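Side-chain contacts in Udp-n-acetylglucosamine pyrophosphorylase (Trypanosoma brucei, PDB 4BQH), which probably catalyses the formation of UDP-N-acetylglucosamine and diphosphate from UTP and N-acetyl-glucosamine 1-phosphate: residues K107-G112 with E160-I165; M150-I155 with V174-M179; Q458-L463 with A493-C498. All blocks are in the same frame, centred on the assembly; numbering follows the deposited sequence.

From the N terminus, helix 95-110 comes first, and its last turn is met by the later part of helix 147-166 in contact 1, which closes a loop holding strand 114-119. Before that loop ends, residues 150-155 of the same helix open contact 2, which closes on strand 175-180, so the two contacts cross. They also touch, Ile109 CG2 lying 3.9 Å from Val174 CG2. Together they fasten helix 147-166 to a preceding helix at one end and to the central sheet nearer the other. Contact 3 follows in series, its centre about 30 Å from that of contact 1, and joins helices 448-471 and 485-497 of the C-terminal region.

Contact 1: K107-G112 with E160-I165; sequences KAIQKG and EIAESI
A helix-helix contact at the edge of the GT-A nucleotidyltransferase core joins the last turn of helix 95-110 to the C-terminal part of helix 147-166, through Ile109 and Gln110 on one side and Ala162 and Glu163 on the other. The small side chain of Ala162 lets the backbones come close, with Gln110 CA only 5.5 Å from Ala162 CA. Ala162 CB, aimed at the opposing helix, meets Ile109 CG2 at 3.8 Å and also lies 4.1 Å from Gln110 N, so the methyl sits against both side chain and main chain. Ile109 presents this branch because CG2 stands opposite its own backbone N, while CG1 lies beside that N (chi1 -70°). Gln110 leaves its helix at a slant, its CB 4.4 Å from Ala162 CB, and a bend at its second torsion (chi2 62°) brings the amide end alongside the Glu163 backbone and CG. No hydrogen bond spans the two segments. The extended Glu163 chain instead carries its carboxylate to the backbone N of Ala172, with weaker, long ion pairs to Lys171 and Arg173. Just beyond, Gly112, with a positive phi of 75°, ends helix 95-110 in a Schellman motif, its N bonded to Ile109 O at 3.0 Å. Tyr106, one turn earlier on that helix, also covers Ala162. Ile109 reaches past the contact to Val174, to Ile114 of the neighbouring strand 114-119 and to Ile294 of helix 291-300, so the joint borders both the sheet and a third helix.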
ATOM      1  N   LYS A 107       1.137 -21.369   4.408  1.00 11.41           N
ATOM      2  CA  LYS A 107       0.130 -22.306   3.899  1.00 12.16           C
ATOM      3  C   LYS A 107      -0.894 -21.521   3.063  1.00 11.55           C
ATOM      4  O   LYS A 107      -1.329 -21.989   1.997  1.00 11.80           O
ATOM      5  CB  LYS A 107      -0.530 -23.087   5.059  1.00 14.92           C
ATOM      6  CG  LYS A 107      -1.830 -23.815   4.748  1.00 18.13           C
ATOM      7  CD  LYS A 107      -2.592 -24.336   5.997  1.00 22.52           C
ATOM      8  CE  LYS A 107      -2.336 -23.520   7.290  1.00 24.94           C
ATOM      9  NZ  LYS A 107      -3.514 -23.200   8.184  1.00 24.55           N
ATOM     10  N   ALA A 108      -1.283 -20.340   3.528  1.00 10.49           N
ATOM     11  CA  ALA A 108      -2.269 -19.543   2.782  1.00 10.35           C
ATOM     12  C   ALA A 108      -1.699 -19.050   1.451  1.00  9.92           C
ATOM     13  O   ALA A 108      -2.408 -18.962   0.461  1.00  9.84           O
ATOM     14  CB  ALA A 108      -2.762 -18.362   3.639  1.00 10.00           C
ATOM     15  N   ILE A 109      -0.426 -18.669   1.434  1.00  9.71           N
ATOM     16  CA  ILE A 109       0.225 -18.291   0.170  1.00  9.76           C
ATOM     17  C   ILE A 109       0.207 -19.477  -0.820  1.00 10.26           C
ATOM     18  O   ILE A 109      -0.156 -19.311  -2.005  1.00 10.18           O
ATOM     19  CB  ILE A 109       1.655 -17.744   0.423  1.00  9.66           C
ATOM     20  CG1 ILE A 109       1.543 -16.378   1.115  1.00 10.01           C
ATOM     21  CG2 ILE A 109       2.417 -17.586  -0.891  1.00 10.28           C
ATOM     22  CD1 ILE A 109       2.866 -15.911   1.705  1.00 10.01           C
ATOM     23  N   GLN A 110       0.574 -20.659  -0.317  1.00 11.08           N
ATOM     24  CA  GLN A 110       0.586 -21.886  -1.155  1.00 12.32           C
ATOM     25  C   GLN A 110      -0.785 -22.179  -1.750  1.00 12.54           C
ATOM     26  O   GLN A 110      -0.908 -22.557  -2.945  1.00 13.35           O
ATOM     27  CB  GLN A 110       1.064 -23.101  -0.336  1.00 12.93           C
ATOM     28  CG  GLN A 110       1.018 -24.422  -1.122  1.00 14.40           C
ATOM     29  CD  GLN A 110       1.920 -24.419  -2.338  1.00 16.37           C
ATOM     30  OE1 GLN A 110       1.450 -24.432  -3.479  1.00 19.15           O
ATOM     31  NE2 GLN A 110       3.217 -24.415  -2.104  1.00 16.90           N
ATOM     32  N   LYS A 111      -1.814 -21.986  -0.926  1.00 12.89           N
ATOM     33  CA  LYS A 111      -3.196 -22.266  -1.310  1.00 14.43           C
ATOM     34  C   LYS A 111      -3.746 -21.270  -2.319  1.00 13.65           C
ATOM     35  O   LYS A 111      -4.886 -21.418  -2.762  1.00 15.29           O
ATOM     36  CB  LYS A 111      -4.109 -22.343  -0.080  1.00 16.41           C
ATOM     37  CG  LYS A 111      -3.946 -23.622   0.743  1.00 20.28           C
ATOM     38  CD  LYS A 111      -5.066 -23.793   1.773  1.00 23.53           C
ATOM     39  CE  LYS A 111      -4.957 -22.816   2.950  1.00 27.42           C
ATOM     40  NZ  LYS A 111      -6.270 -22.586   3.648  1.00 29.94           N
ATOM     41  N   GLY A 112      -2.966 -20.232  -2.657  1.00 12.85           N
ATOM     42  CA  GLY A 112      -3.422 -19.223  -3.634  1.00 12.80           C
ATOM     43  C   GLY A 112      -4.464 -18.264  -3.080  1.00 12.66           C
ATOM     44  O   GLY A 112      -5.233 -17.654  -3.845  1.00 13.14           O
ATOM     45  N   GLU A 160       8.261 -18.961  -3.586  1.00 12.70           N
ATOM     46  CA  GLU A 160       9.284 -20.026  -3.545  1.00 13.34           C
ATOM     47  C   GLU A 160       9.425 -20.643  -2.154  1.00 12.71           C
ATOM     48  O   GLU A 160       9.518 -21.877  -2.038  1.00 12.88           O
ATOM     49  CB  GLU A 160      10.617 -19.455  -4.062  1.00 15.96           C
ATOM     50  CG  GLU A 160      11.772 -20.437  -4.141  1.00 20.47           C
ATOM     51  CD  GLU A 160      13.080 -19.757  -4.526  1.00 24.79           C
ATOM     52  OE1 GLU A 160      13.153 -18.498  -4.532  1.00 25.24           O
ATOM     53  OE2 GLU A 160      14.037 -20.492  -4.842  1.00 29.44           O
ATOM     54  N   ILE A 161       9.431 -19.818  -1.099  1.00 11.78           N
ATOM     55  CA  ILE A 161       9.512 -20.352   0.270  1.00 11.76           C
ATOM     56  C   ILE A 161       8.257 -21.166   0.626  1.00 11.67           C
ATOM     57  O   ILE A 161       8.370 -22.263   1.187  1.00 12.36           O
ATOM     58  CB  ILE A 161       9.773 -19.242   1.334  1.00 11.58           C
ATOM     59  CG1 ILE A 161      11.130 -18.544   1.083  1.00 11.59           C
ATOM     60  CG2 ILE A 161       9.769 -19.836   2.739  1.00 11.90           C
ATOM     61  CD1 ILE A 161      11.292 -17.245   1.862  1.00 13.25           C
ATOM     62  N   ALA A 162       7.072 -20.647   0.274  1.00 11.87           N
ATOM     63  CA  ALA A 162       5.821 -21.368   0.515  1.00 12.55           C
ATOM     64  C   ALA A 162       5.889 -22.783  -0.111  1.00 13.02           C
ATOM     65  O   ALA A 162       5.500 -23.773   0.538  1.00 13.35           O
ATOM     66  CB  ALA A 162       4.632 -20.579  -0.040  1.00 13.12           C
ATOM     67  N   GLU A 163       6.427 -22.868  -1.332  1.00 13.15           N
ATOM     68  CA  GLU A 163       6.549 -24.148  -2.063  1.00 15.00           C
ATOM     69  C   GLU A 163       7.545 -25.094  -1.387  1.00 16.09           C
ATOM     70  O   GLU A 163       7.327 -26.325  -1.319  1.00 16.35           O
ATOM     71  CB  GLU A 163       6.967 -23.896  -3.522  1.00 15.62           C
ATOM     72  CG  GLU A 163       5.854 -23.375  -4.408  1.00 17.08           C
ATOM     73  CD  GLU A 163       6.344 -22.660  -5.665  1.00 19.34           C
ATOM     74  OE1 GLU A 163       7.562 -22.670  -5.958  1.00 21.48           O
ATOM     75  OE2 GLU A 163       5.510 -22.088  -6.384  1.00 18.54           O
ATOM     76  N   SER A 164       8.644 -24.530  -0.899  1.00 16.47           N
ATOM     77  CA  SER A 164       9.665 -25.309  -0.197  1.00 19.01           C
ATOM     78  C   SER A 164       9.119 -25.932   1.091  1.00 19.87           C
ATOM     79  O   SER A 164       9.509 -27.043   1.461  1.00 22.31           O
ATOM     80  CB  SER A 164      10.908 -24.453   0.103  1.00 20.65           C
ATOM     81  OG  SER A 164      10.716 -23.710   1.306  1.00 23.39           O
ATOM     82  N   ILE A 165       8.218 -25.221   1.773  1.00 17.73           N
ATOM     83  CA  ILE A 165       7.614 -25.707   3.009  1.00 18.44           C
ATOM     84  C   ILE A 165       6.544 -26.771   2.730  1.00 18.46           C
ATOM     85  O   ILE A 165       6.481 -27.784   3.429  1.00 19.36           O
ATOM     86  CB  ILE A 165       6.984 -24.563   3.829  1.00 17.76           C
ATOM     87  CG1 ILE A 165       8.076 -23.622   4.363  1.00 17.96           C
ATOM     88  CG2 ILE A 165       6.165 -25.122   4.992  1.00 19.73           C
ATOM     89  CD1 ILE A 165       7.525 -22.272   4.794  1.00 17.24           C
TER

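Contact 2: M150-I155 with V174-M179; sequences MHCEKI and VQLLVM
Ile155 meets two side chains of the strand with two different branches. Its CG2 rests 3.8 Å from Val174 CB, and its CD1 touches Leu176 CD1, also at 3.8 Å. In both pairs the chains lie aslant rather than side by side. The split follows from the first torsion of Ile155 (chi1 -71°), which turns CG2 away from its own backbone N towards Val174, while the extended CG1-CD1 arm runs on to Leu176. The other methyl of Leu176, CD2, packs 3.8 Å from Cys152 SG, one helical turn earlier. Leu176 is thus held by both its methyls, with CG opposite its backbone N (chi1 179°) and the branch pointing at the helix. Everything in this first shell is apolar and buried, and no hydrogen bond crosses it. Helix 147-166 and strand 175-180 form the second half of a beta-alpha-beta crossover that begins at strand 114-119, the parallel neighbour of 175-180 in the Rossmann-like sheet; helix 147-166 covers one face of that sheet. Ile118 of strand 114-119 also touches Leu176, and Phe192 of helix 185-194 and Leu200 touch Cys152. The strand in turn is fixed by its backbone: Gln175 and Leu177 bond to Phe116, and Leu176 to Gln204 and His206 on the other side. Val174 is itself held by its main chain, its N bonded to Gln159 OE1 of helix 147-166 and its O to Gln204 NE2.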
ATOM      1  N   MET A 150      11.403  -4.710  -7.552  1.00 12.99           N
ATOM      2  CA  MET A 150      11.699  -5.251  -6.223  1.00 13.40           C
ATOM      3  C   MET A 150      10.436  -5.814  -5.545  1.00 12.60           C
ATOM      4  O   MET A 150      10.513  -6.844  -4.880  1.00 12.09           O
ATOM      5  CB  MET A 150      12.440  -4.248  -5.340  1.00 15.54           C
ATOM      6  CG  MET A 150      13.918  -4.098  -5.742  1.00 18.34           C
ATOM      7  SD  MET A 150      14.839  -2.865  -4.793  1.00 22.73           S
ATOM      8  CE  MET A 150      13.990  -1.387  -5.309  1.00 21.63           C
ATOM      9  N   HIS A 151       9.294  -5.158  -5.731  1.00 12.76           N
ATOM     10  CA  HIS A 151       8.020  -5.722  -5.247  1.00 12.63           C
ATOM     11  C   HIS A 151       7.746  -7.081  -5.823  1.00 12.28           C
ATOM     12  O   HIS A 151       7.392  -8.002  -5.082  1.00 12.26           O
ATOM     13  CB  HIS A 151       6.828  -4.802  -5.503  1.00 13.93           C
ATOM     14  CG  HIS A 151       6.427  -3.973  -4.296  1.00 15.64           C
ATOM     15  ND1 HIS A 151       7.227  -3.011  -3.785  1.00 16.66           N
ATOM     16  CD2 HIS A 151       5.270  -3.972  -3.526  1.00 15.31           C
ATOM     17  CE1 HIS A 151       6.611  -2.421  -2.709  1.00 16.19           C
ATOM     18  NE2 HIS A 151       5.425  -3.009  -2.545  1.00 16.60           N
ATOM     19  N   CYS A 152       7.923  -7.233  -7.134  1.00 11.88           N
ATOM     20  CA  CYS A 152       7.634  -8.506  -7.799  1.00 12.39           C
ATOM     21  C   CYS A 152       8.606  -9.608  -7.384  1.00 11.99           C
ATOM     22  O   CYS A 152       8.219 -10.776  -7.261  1.00 11.80           O
ATOM     23  CB  CYS A 152       7.626  -8.334  -9.319  1.00 12.09           C
ATOM     24  SG  CYS A 152       6.296  -7.254  -9.906  1.00 14.48           S
ATOM     25  N   GLU A 153       9.864  -9.241  -7.159  1.00 11.44           N
ATOM     26  CA  GLU A 153      10.836 -10.208  -6.708  1.00 11.59           C
ATOM     27  C   GLU A 153      10.547 -10.664  -5.287  1.00 11.43           C
ATOM     28  O   GLU A 153      10.759 -11.826  -4.955  1.00 12.01           O
ATOM     29  CB  GLU A 153      12.247  -9.631  -6.823  1.00 12.27           C
ATOM     30  CG  GLU A 153      12.706  -9.608  -8.258  1.00 13.30           C
ATOM     31  CD  GLU A 153      14.130  -9.092  -8.432  1.00 14.32           C
ATOM     32  OE1 GLU A 153      14.800  -8.772  -7.432  1.00 15.09           O
ATOM     33  OE2 GLU A 153      14.564  -9.018  -9.600  1.00 15.40           O
ATOM     34  N   LYS A 154      10.021  -9.768  -4.440  1.00 10.73           N
ATOM     35  CA  LYS A 154       9.613 -10.192  -3.105  1.00 10.40           C
ATOM     36  C   LYS A 154       8.484 -11.229  -3.203  1.00 10.42           C
ATOM     37  O   LYS A 154       8.498 -12.225  -2.488  1.00 10.29           O
ATOM     38  CB  LYS A 154       9.183  -8.992  -2.249  1.00 10.54           C
ATOM     39  CG  LYS A 154      10.364  -8.104  -1.830  1.00 10.94           C
ATOM     40  CD  LYS A 154       9.897  -6.794  -1.181  1.00 11.06           C
ATOM     41  CE  LYS A 154      11.078  -6.004  -0.611  1.00 11.78           C
ATOM     42  NZ  LYS A 154      10.607  -4.691  -0.034  1.00 11.36           N
ATOM     43  N   ILE A 155       7.547 -11.021  -4.122  1.00 10.62           N
ATOM     44  CA  ILE A 155       6.449 -11.985  -4.285  1.00 11.22           C
ATOM     45  C   ILE A 155       7.029 -13.319  -4.730  1.00 11.20           C
ATOM     46  O   ILE A 155       6.684 -14.370  -4.172  1.00 11.67           O
ATOM     47  CB  ILE A 155       5.429 -11.504  -5.322  1.00 11.48           C
ATOM     48  CG1 ILE A 155       4.653 -10.318  -4.743  1.00 12.31           C
ATOM     49  CG2 ILE A 155       4.493 -12.647  -5.764  1.00 11.49           C
ATOM     50  CD1 ILE A 155       3.689  -9.670  -5.705  1.00 14.27           C
ATOM     51  N   VAL A 174       0.668 -15.607  -5.593  1.00 10.75           N
ATOM     52  CA  VAL A 174       0.064 -14.411  -4.997  1.00 10.60           C
ATOM     53  C   VAL A 174      -0.475 -13.558  -6.175  1.00 10.44           C
ATOM     54  O   VAL A 174       0.297 -13.210  -7.083  1.00 10.55           O
ATOM     55  CB  VAL A 174       1.131 -13.601  -4.230  1.00 10.28           C
ATOM     56  CG1 VAL A 174       0.560 -12.241  -3.784  1.00 10.77           C
ATOM     57  CG2 VAL A 174       1.661 -14.400  -3.048  1.00 11.02           C
ATOM     58  N   GLN A 175      -1.769 -13.227  -6.184  1.00 10.22           N
ATOM     59  CA  GLN A 175      -2.306 -12.350  -7.254  1.00 10.37           C
ATOM     60  C   GLN A 175      -1.827 -10.935  -6.992  1.00 11.16           C
ATOM     61  O   GLN A 175      -1.971 -10.449  -5.868  1.00 11.55           O
ATOM     62  CB  GLN A 175      -3.829 -12.384  -7.280  1.00 11.13           C
ATOM     63  CG  GLN A 175      -4.400 -13.791  -7.504  1.00 11.62           C
ATOM     64  CD  GLN A 175      -4.028 -14.350  -8.859  1.00 12.40           C
ATOM     65  OE1 GLN A 175      -4.048 -13.640  -9.866  1.00 12.38           O
ATOM     66  NE2 GLN A 175      -3.656 -15.634  -8.891  1.00 13.13           N
ATOM     67  N   LEU A 176      -1.244 -10.302  -8.012  1.00 10.36           N
ATOM     68  CA  LEU A 176      -0.742  -8.946  -7.895  1.00 10.19           C
ATOM     69  C   LEU A 176      -1.767  -8.022  -8.542  1.00 10.31           C
ATOM     70  O   LEU A 176      -2.126  -8.179  -9.723  1.00 10.23           O
ATOM     71  CB  LEU A 176       0.624  -8.805  -8.596  1.00 10.99           C
ATOM     72  CG  LEU A 176       1.221  -7.391  -8.543  1.00 11.16           C
ATOM     73  CD1 LEU A 176       1.406  -6.915  -7.105  1.00 11.50           C
ATOM     74  CD2 LEU A 176       2.546  -7.327  -9.273  1.00 11.44           C
ATOM     75  N   LEU A 177      -2.243  -7.060  -7.757  1.00  9.89           N
ATOM     76  CA  LEU A 177      -3.244  -6.100  -8.219  1.00 10.09           C
ATOM     77  C   LEU A 177      -2.551  -4.755  -8.260  1.00 10.67           C
ATOM     78  O   LEU A 177      -2.096  -4.263  -7.215  1.00 11.31           O
ATOM     79  CB  LEU A 177      -4.408  -6.061  -7.216  1.00  9.92           C
ATOM     80  CG  LEU A 177      -4.899  -7.380  -6.612  1.00 10.32           C
ATOM     81  CD1 LEU A 177      -6.072  -7.086  -5.676  1.00 10.31           C
ATOM     82  CD2 LEU A 177      -5.286  -8.335  -7.734  1.00 10.61           C
ATOM     83  N   VAL A 178      -2.417  -4.185  -9.455  1.00 10.07           N
ATOM     84  CA  VAL A 178      -1.677  -2.935  -9.602  1.00  9.97           C
ATOM     85  C   VAL A 178      -2.701  -1.810  -9.818  1.00 10.24           C
ATOM     86  O   VAL A 178      -3.348  -1.759 -10.866  1.00 10.53           O
ATOM     87  CB  VAL A 178      -0.695  -3.020 -10.797  1.00 10.08           C
ATOM     88  CG1 VAL A 178       0.066  -1.704 -10.967  1.00  9.26           C
ATOM     89  CG2 VAL A 178       0.267  -4.170 -10.568  1.00 10.35           C
ATOM     90  N   MET A 179      -2.872  -0.948  -8.815  1.00  9.90           N
ATOM     91  CA  MET A 179      -3.907   0.075  -8.901  1.00 10.01           C
ATOM     92  C   MET A 179      -3.349   1.351  -9.511  1.00 10.44           C
ATOM     93  O   MET A 179      -2.697   2.156  -8.855  1.00 10.77           O
ATOM     94  CB  MET A 179      -4.597   0.358  -7.554  1.00 10.34           C
ATOM     95  CG  MET A 179      -5.882   1.163  -7.811  1.00 10.94           C
ATOM     96  SD  MET A 179      -6.817   1.445  -6.293  1.00 12.23           S
ATOM     97  CE  MET A 179      -5.895   2.792  -5.592  1.00 11.29           C
TER

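Contact 3: Q458-L463 with A493-C498; sequences QHTRWL and AVMRSC
The apolar part of this contact gathers round the methyl of Met495, which sits between Thr460 and Leu463 on the facing helix. Met495 CE approaches Thr460 CG2 to 3.8 Å and Leu463 CD2 to 4.0 Å, with the sulfur following behind, SD 4.2 Å from Leu463 CD2. The two neighbours receive it differently: the Leu463 chain lies nearly at right angles to that of Met495, whereas Thr460 and Met495 run past each other in opposite senses. Bends at the second and third torsions of Met495 (chi2 -80°, chi3 -68°) fold its chain so that CE, rather than the whole side chain, makes the closest approach. Leu463 starts off to one side of the contact and swings CD2 in, its CG standing opposite its backbone N (chi1 -178°).

The polar bonds beside it are those of the Thr460 hydroxyl and of Arg496. The same torsion of Thr460 that turns CG2 to Met495 leaves OG1 beside the backbone N, where it bonds to Leu456 O and accepts from Ala502 N of strand 501-504, so the hydroxyl takes part in two hydrogen bonds. Arg496 forms a salt bridge with Glu468 that links the two helices beside the apolar contact.

Leu519 and Val522 of helix 519-528 touch Leu463, and Leu526 of that helix touches Met495. With Ile464 and Leu467 also touching Met495, four residues spaced i, i+3, i+4 and i+7 along helix 448-471 surround one side chain, the pattern of a knob in a hole between packed helices 448-471 and 485-497.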
ATOM      1  N   GLN A 458      19.189  -3.048   7.515  1.00 13.74           N
ATOM      2  CA  GLN A 458      18.443  -4.268   7.752  1.00 14.59           C
ATOM      3  C   GLN A 458      19.199  -5.483   7.201  1.00 13.87           C
ATOM      4  O   GLN A 458      19.334  -6.495   7.886  1.00 13.85           O
ATOM      5  CB  GLN A 458      17.079  -4.181   7.067  1.00 15.18           C
ATOM      6  CG  GLN A 458      16.246  -5.401   7.387  1.00 16.44           C
ATOM      7  CD  GLN A 458      14.892  -5.380   6.721  1.00 17.81           C
ATOM      8  OE1 GLN A 458      14.729  -4.883   5.599  1.00 20.08           O
ATOM      9  NE2 GLN A 458      13.922  -5.944   7.397  1.00 18.49           N
ATOM     10  N   HIS A 459      19.689  -5.367   5.970  1.00 12.68           N
ATOM     11  CA  HIS A 459      20.430  -6.491   5.354  1.00 12.98           C
ATOM     12  C   HIS A 459      21.699  -6.801   6.105  1.00 13.54           C
ATOM     13  O   HIS A 459      22.111  -7.963   6.209  1.00 12.91           O
ATOM     14  CB  HIS A 459      20.703  -6.204   3.888  1.00 13.11           C
ATOM     15  CG  HIS A 459      19.448  -6.122   3.066  1.00 13.81           C
ATOM     16  ND1 HIS A 459      19.440  -5.686   1.801  1.00 13.49           N
ATOM     17  CD2 HIS A 459      18.114  -6.361   3.413  1.00 14.06           C
ATOM     18  CE1 HIS A 459      18.183  -5.717   1.337  1.00 13.83           C
ATOM     19  NE2 HIS A 459      17.373  -6.106   2.335  1.00 13.95           N
ATOM     20  N   THR A 460      22.323  -5.757   6.639  1.00 12.76           N
ATOM     21  CA  THR A 460      23.525  -5.894   7.448  1.00 13.78           C
ATOM     22  C   THR A 460      23.239  -6.692   8.694  1.00 13.80           C
ATOM     23  O   THR A 460      24.026  -7.545   9.073  1.00 14.06           O
ATOM     24  CB  THR A 460      24.136  -4.525   7.814  1.00 13.54           C
ATOM     25  OG1 THR A 460      24.437  -3.809   6.612  1.00 14.02           O
ATOM     26  CG2 THR A 460      25.421  -4.693   8.615  1.00 15.22           C
ATOM     27  N   ARG A 461      22.104  -6.421   9.344  1.00 14.13           N
ATOM     28  CA  ARG A 461      21.717  -7.215  10.484  1.00 15.57           C
ATOM     29  C   ARG A 461      21.511  -8.677  10.089  1.00 14.70           C
ATOM     30  O   ARG A 461      21.911  -9.571  10.828  1.00 14.77           O
ATOM     31  CB  ARG A 461      20.441  -6.668  11.155  1.00 17.04           C
ATOM     32  CG  ARG A 461      20.685  -5.406  11.979  1.00 18.83           C
ATOM     33  CD  ARG A 461      19.425  -4.902  12.699  1.00 20.88           C
ATOM     34  NE  ARG A 461      18.316  -4.526  11.802  1.00 20.76           N
ATOM     35  CZ  ARG A 461      18.116  -3.303  11.306  1.00 21.23           C
ATOM     36  NH1 ARG A 461      18.958  -2.321  11.596  1.00 23.62           N
ATOM     37  NH2 ARG A 461      17.071  -3.057  10.528  1.00 21.29           N
ATOM     38  N   TRP A 462      20.892  -8.926   8.931  1.00 13.93           N
ATOM     39  CA  TRP A 462      20.622 -10.308   8.549  1.00 14.25           C
ATOM     40  C   TRP A 462      21.901 -11.063   8.335  1.00 14.13           C
ATOM     41  O   TRP A 462      22.034 -12.227   8.748  1.00 14.06           O
ATOM     42  CB  TRP A 462      19.840 -10.404   7.260  1.00 14.17           C
ATOM     43  CG  TRP A 462      18.454  -9.874   7.292  1.00 14.86           C
ATOM     44  CD1 TRP A 462      17.679  -9.545   8.403  1.00 15.84           C
ATOM     45  CD2 TRP A 462      17.594  -9.679   6.143  1.00 15.37           C
ATOM     46  NE1 TRP A 462      16.438  -9.099   8.003  1.00 16.69           N
ATOM     47  CE2 TRP A 462      16.320  -9.178   6.661  1.00 15.37           C
ATOM     48  CE3 TRP A 462      17.746  -9.856   4.767  1.00 14.88           C
ATOM     49  CZ2 TRP A 462      15.265  -8.875   5.825  1.00 15.21           C
ATOM     50  CZ3 TRP A 462      16.681  -9.529   3.930  1.00 15.27           C
ATOM     51  CH2 TRP A 462      15.467  -9.035   4.455  1.00 14.69           C
ATOM     52  N   LEU A 463      22.852 -10.407   7.673  1.00 14.15           N
ATOM     53  CA  LEU A 463      24.121 -11.068   7.350  1.00 14.67           C
ATOM     54  C   LEU A 463      24.949 -11.354   8.606  1.00 15.35           C
ATOM     55  O   LEU A 463      25.509 -12.454   8.737  1.00 15.52           O
ATOM     56  CB  LEU A 463      24.910 -10.222   6.343  1.00 14.18           C
ATOM     57  CG  LEU A 463      26.243 -10.838   5.901  1.00 14.25           C
ATOM     58  CD1 LEU A 463      26.023 -12.242   5.342  1.00 14.36           C
ATOM     59  CD2 LEU A 463      26.903  -9.929   4.864  1.00 13.82           C
ATOM     60  N   ALA A 493      33.915  -9.958  12.979  1.00 24.68           N
ATOM     61  CA  ALA A 493      34.737  -8.912  13.579  1.00 23.57           C
ATOM     62  C   ALA A 493      35.101  -7.849  12.552  1.00 23.21           C
ATOM     63  O   ALA A 493      35.110  -6.653  12.880  1.00 24.05           O
ATOM     64  CB  ALA A 493      35.984  -9.495  14.245  1.00 24.40           C
ATOM     65  N   VAL A 494      35.387  -8.276  11.319  1.00 23.07           N
ATOM     66  CA  VAL A 494      35.621  -7.347  10.206  1.00 23.35           C
ATOM     67  C   VAL A 494      34.369  -6.505   9.902  1.00 24.48           C
ATOM     68  O   VAL A 494      34.491  -5.293   9.716  1.00 22.45           O
ATOM     69  CB  VAL A 494      36.147  -8.057   8.938  1.00 24.21           C
ATOM     70  CG1 VAL A 494      36.264  -7.101   7.755  1.00 23.48           C
ATOM     71  CG2 VAL A 494      37.511  -8.673   9.225  1.00 24.41           C
ATOM     72  N   MET A 495      33.186  -7.139   9.885  1.00 24.21           N
ATOM     73  CA  MET A 495      31.919  -6.424   9.606  1.00 27.14           C
ATOM     74  C   MET A 495      31.764  -5.285  10.591  1.00 27.63           C
ATOM     75  O   MET A 495      31.473  -4.152  10.210  1.00 26.58           O
ATOM     76  CB  MET A 495      30.691  -7.330   9.784  1.00 29.16           C
ATOM     77  CG  MET A 495      30.441  -8.402   8.742  1.00 32.96           C
ATOM     78  SD  MET A 495      29.659  -7.859   7.217  1.00 37.42           S
ATOM     79  CE  MET A 495      27.996  -7.394   7.709  1.00 30.87           C
ATOM     80  N   ARG A 496      31.960  -5.604  11.866  1.00 28.17           N
ATOM     81  CA  ARG A 496      31.782  -4.634  12.936  1.00 30.11           C
ATOM     82  C   ARG A 496      32.779  -3.484  12.927  1.00 30.71           C
ATOM     83  O   ARG A 496      32.374  -2.313  12.910  1.00 31.97           O
ATOM     84  CB  ARG A 496      31.728  -5.335  14.287  1.00 30.65           C
ATOM     85  CG  ARG A 496      30.372  -5.961  14.509  1.00 31.43           C
ATOM     86  CD  ARG A 496      30.314  -6.776  15.777  1.00 33.73           C
ATOM     87  NE  ARG A 496      29.182  -7.680  15.704  1.00 37.55           N
ATOM     88  CZ  ARG A 496      28.431  -8.040  16.735  1.00 40.02           C
ATOM     89  NH1 ARG A 496      28.687  -7.564  17.950  1.00 43.02           N
ATOM     90  NH2 ARG A 496      27.415  -8.873  16.546  1.00 39.43           N
ATOM     91  N   SER A 497      34.068  -3.801  12.901  1.00 30.17           N
ATOM     92  CA  SER A 497      35.088  -2.759  13.027  1.00 29.43           C
ATOM     93  C   SER A 497      35.284  -1.924  11.754  1.00 28.59           C
ATOM     94  O   SER A 497      35.725  -0.782  11.824  1.00 29.11           O
ATOM     95  CB  SER A 497      36.410  -3.348  13.530  1.00 31.84           C
ATOM     96  OG  SER A 497      36.908  -4.303  12.615  1.00 32.84           O
ATOM     97  N   CYS A 498      34.934  -2.470  10.591  1.00 26.01           N
ATOM     98  CA  CYS A 498      35.046  -1.695   9.361  1.00 24.96           C
ATOM     99  C   CYS A 498      33.699  -1.107   8.925  1.00 21.91           C
ATOM    100  O   CYS A 498      33.603  -0.508   7.855  1.00 21.64           O
ATOM    101  CB  CYS A 498      35.664  -2.525   8.245  1.00 26.82           C
ATOM    102  SG  CYS A 498      37.360  -3.009   8.620  1.00 32.75           S
TER